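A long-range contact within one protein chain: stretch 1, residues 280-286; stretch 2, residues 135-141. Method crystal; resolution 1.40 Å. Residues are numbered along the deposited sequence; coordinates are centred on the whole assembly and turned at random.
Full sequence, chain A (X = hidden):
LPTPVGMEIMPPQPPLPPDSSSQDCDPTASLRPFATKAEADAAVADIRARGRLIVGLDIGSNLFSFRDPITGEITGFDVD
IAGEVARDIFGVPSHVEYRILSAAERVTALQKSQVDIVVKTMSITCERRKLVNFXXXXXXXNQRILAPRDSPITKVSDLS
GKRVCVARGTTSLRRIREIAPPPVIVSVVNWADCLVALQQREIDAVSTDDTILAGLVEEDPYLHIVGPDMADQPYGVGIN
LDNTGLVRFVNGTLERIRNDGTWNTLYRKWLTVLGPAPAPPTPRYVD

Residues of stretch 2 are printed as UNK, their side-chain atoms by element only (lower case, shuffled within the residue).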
# COMPACT_ATOMS: atom_id res chain seq x y z
N PRO A 280 -15.85 5.47 4.05
CA PRO A 280 -14.41 5.76 4.01
C PRO A 280 -13.85 5.73 5.41
O PRO A 280 -14.56 6.00 6.40
CB PRO A 280 -14.36 7.18 3.42
CG PRO A 280 -15.68 7.44 2.82
CD PRO A 280 -16.67 6.57 3.54
N PRO A 281 -12.56 5.42 5.55
CA PRO A 281 -11.95 5.44 6.89
C PRO A 281 -12.10 6.82 7.51
O PRO A 281 -11.96 7.84 6.83
CB PRO A 281 -10.48 5.11 6.61
CG PRO A 281 -10.42 4.59 5.24
CD PRO A 281 -11.59 5.12 4.48
N THR A 282 -12.41 6.84 8.79
CA THR A 282 -12.58 8.12 9.48
C THR A 282 -11.21 8.72 9.80
O THR A 282 -10.37 8.03 10.38
CB THR A 282 -13.37 7.91 10.77
OG1 THR A 282 -14.69 7.45 10.45
CG2 THR A 282 -13.48 9.21 11.55
N PRO A 283 -10.95 9.96 9.41
CA PRO A 283 -9.63 10.56 9.69
C PRO A 283 -9.47 10.86 11.17
O PRO A 283 -10.44 11.18 11.88
CB PRO A 283 -9.65 11.85 8.87
CG PRO A 283 -11.12 12.22 8.81
CD PRO A 283 -11.83 10.89 8.67
N ARG A 284 -8.24 10.74 11.64
CA ARG A 284 -7.87 11.08 13.00
C ARG A 284 -6.79 12.16 12.95
O ARG A 284 -5.84 12.05 12.16
CB ARG A 284 -7.36 9.84 13.73
CG ARG A 284 -6.84 10.10 15.13
CD ARG A 284 -6.12 8.89 15.69
NE ARG A 284 -6.84 8.29 16.82
CZ ARG A 284 -6.69 8.68 18.08
NH1 ARG A 284 -5.85 9.66 18.39
NH2 ARG A 284 -7.38 8.08 19.05
N TYR A 285 -6.93 13.19 13.79
CA TYR A 285 -6.01 14.32 13.80
C TYR A 285 -5.35 14.47 15.16
O TYR A 285 -6.01 14.34 16.19
CB TYR A 285 -6.76 15.61 13.43
CG TYR A 285 -7.31 15.59 12.03
CD1 TYR A 285 -6.45 15.55 10.93
CD2 TYR A 285 -8.68 15.58 11.79
CE1 TYR A 285 -6.95 15.50 9.64
CE2 TYR A 285 -9.19 15.54 10.49
CZ TYR A 285 -8.31 15.50 9.42
OH TYR A 285 -8.79 15.47 8.13
N VAL A 286 -4.04 14.78 15.15
CA VAL A 286 -3.31 15.05 16.39
C VAL A 286 -3.66 16.42 16.94
O VAL A 286 -3.55 16.66 18.15
CB VAL A 286 -1.79 14.95 16.17
CG1 VAL A 286 -1.42 13.62 15.60
CG2 VAL A 286 -1.32 16.05 15.24
N UNK A 135 -0.26 11.16 5.57
CA UNK A 135 -1.63 11.65 5.61
C UNK A 135 -2.47 10.80 6.56
O UNK A 135 -2.03 9.78 7.09
o UNK A 135 -2.50 10.18 3.89
c UNK A 135 -2.27 11.54 4.23
N UNK A 136 -3.72 11.23 6.75
CA UNK A 136 -4.72 10.38 7.37
C UNK A 136 -4.96 9.13 6.51
O UNK A 136 -4.53 9.03 5.36
c UNK A 136 -5.88 12.29 8.54
c UNK A 136 -6.04 11.13 7.54
o UNK A 136 -6.48 11.64 6.27
N UNK A 137 -5.68 8.17 7.09
CA UNK A 137 -5.88 6.88 6.44
C UNK A 137 -6.83 7.02 5.27
O UNK A 137 -7.95 7.55 5.42
c UNK A 137 -5.46 5.70 8.63
c UNK A 137 -6.42 5.87 7.46
c UNK A 137 -6.74 4.52 6.79
N UNK A 138 -6.43 6.52 4.09
CA UNK A 138 -7.31 6.55 2.93
C UNK A 138 -7.90 5.20 2.54
O UNK A 138 -8.82 5.15 1.71
o UNK A 138 -2.48 4.29 -0.79
c UNK A 138 -3.49 4.99 -0.19
c UNK A 138 -4.20 6.64 1.40
c UNK A 138 -5.82 5.49 0.07
c UNK A 138 -3.17 5.93 0.78
c UNK A 138 -4.80 4.78 -0.55
c UNK A 138 -6.63 7.22 1.72
c UNK A 138 -5.53 6.43 1.05
N UNK A 139 -7.43 4.11 3.14
CA UNK A 139 -8.01 2.80 2.92
C UNK A 139 -7.47 1.91 4.03
O UNK A 139 -6.29 2.02 4.36
c UNK A 139 -9.71 1.15 0.87
c UNK A 139 -8.24 0.93 1.12
c UNK A 139 -7.57 2.24 1.56
c UNK A 139 -7.56 0.40 -0.14
N UNK A 140 -8.32 1.06 4.60
CA UNK A 140 -7.90 0.19 5.70
C UNK A 140 -8.00 -1.26 5.25
O UNK A 140 -9.11 -1.79 5.06
c UNK A 140 -8.75 0.42 6.94
c UNK A 140 -8.23 -0.32 8.14
o UNK A 140 -6.99 -0.34 8.33
o UNK A 140 -9.04 -0.89 8.91
N UNK A 141 -6.86 -1.91 5.10
CA UNK A 141 -6.79 -3.30 4.66
C UNK A 141 -6.35 -4.19 5.83
O UNK A 141 -6.06 -3.71 6.93
c UNK A 141 -5.85 -3.44 3.46
O HOH W 1 -8.00 13.94 5.96
O HOH W 2 -6.25 8.96 10.04

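Position 135 has a side chain of two atoms, one carbon followed by one oxygen, and no contact with stretch 1. A hydroxymethyl group identifies Ser 135. Its chi1 is 70° (p), and its OG donates a hydrogen bond of 2.8 Å to the backbone O of the residue at 136.

At position 136 the CB carries one oxygen and one carbon, a branched hydroxyl side chain directed toward stretch 1. The terminal carbon lies among Pro 283, the backbone of Arg 284 and the ring of Tyr 285. This is Thr 136, chi1 56° (p). Its CG2 is 3.8 Å from Pro 283 CB, 3.6 Å from Arg 284 O and 3.6 Å from Tyr 285 CE1, meeting that ring obliquely. Its OG1 hydrogen-bonds water 1 at 2.8 Å, and the same water donates to Tyr 285 OH, also at 2.8 Å.

Position 137 holds three carbons, with two methyls on the CB, and again points toward stretch 1, where it meets the ring of Pro 281. Branching at CB without oxygen gives Val 137, chi1 175° (t). Its CG1 lies 3.8 Å from Pro 281 CB, an apolar contact, while its backbone O is 3.7 Å from the same CB.

Position 138 shows one carbon and then a six-carbon ring bearing an oxygen. The side chain points away from stretch 1, so the approach is through the backbone. The phenol identifies Tyr 138, whose C is 3.7 Å from Pro 281 CG.

Position 139 has four carbons, forked at the second, and its CB also points away. This is Leu 139, chi1 -173° and chi2 67°; its backbone N is 3.7 Å from Pro 281 CG.

Position 140 has two carbons, the second carrying two oxygens. Although CA-to-CB points toward stretch 1, the carboxylate end leads away. The residue is Asp 140; its backbone N is 4.2 Å from Pro 281 CG.

Position 141 has a single side-chain carbon, out of reach of stretch 1: Ala 141.

The touching segments run 152° apart, roughly antiparallel, yet no direct hydrogen bond joins them. Packing and water make the contact instead. Pro 281 lies along the backbone from 137 to 140, whereas Thr 136 fits its methyl against Pro 283 and Tyr 285. Water 2 accepts from Val 137 N and Arg 284 N, each at 3.1 Å, linking two backbone donors that could not bond to each other. Together the two surfaces bury 278 Å².

Stretch 2 135-141: STVYLDA
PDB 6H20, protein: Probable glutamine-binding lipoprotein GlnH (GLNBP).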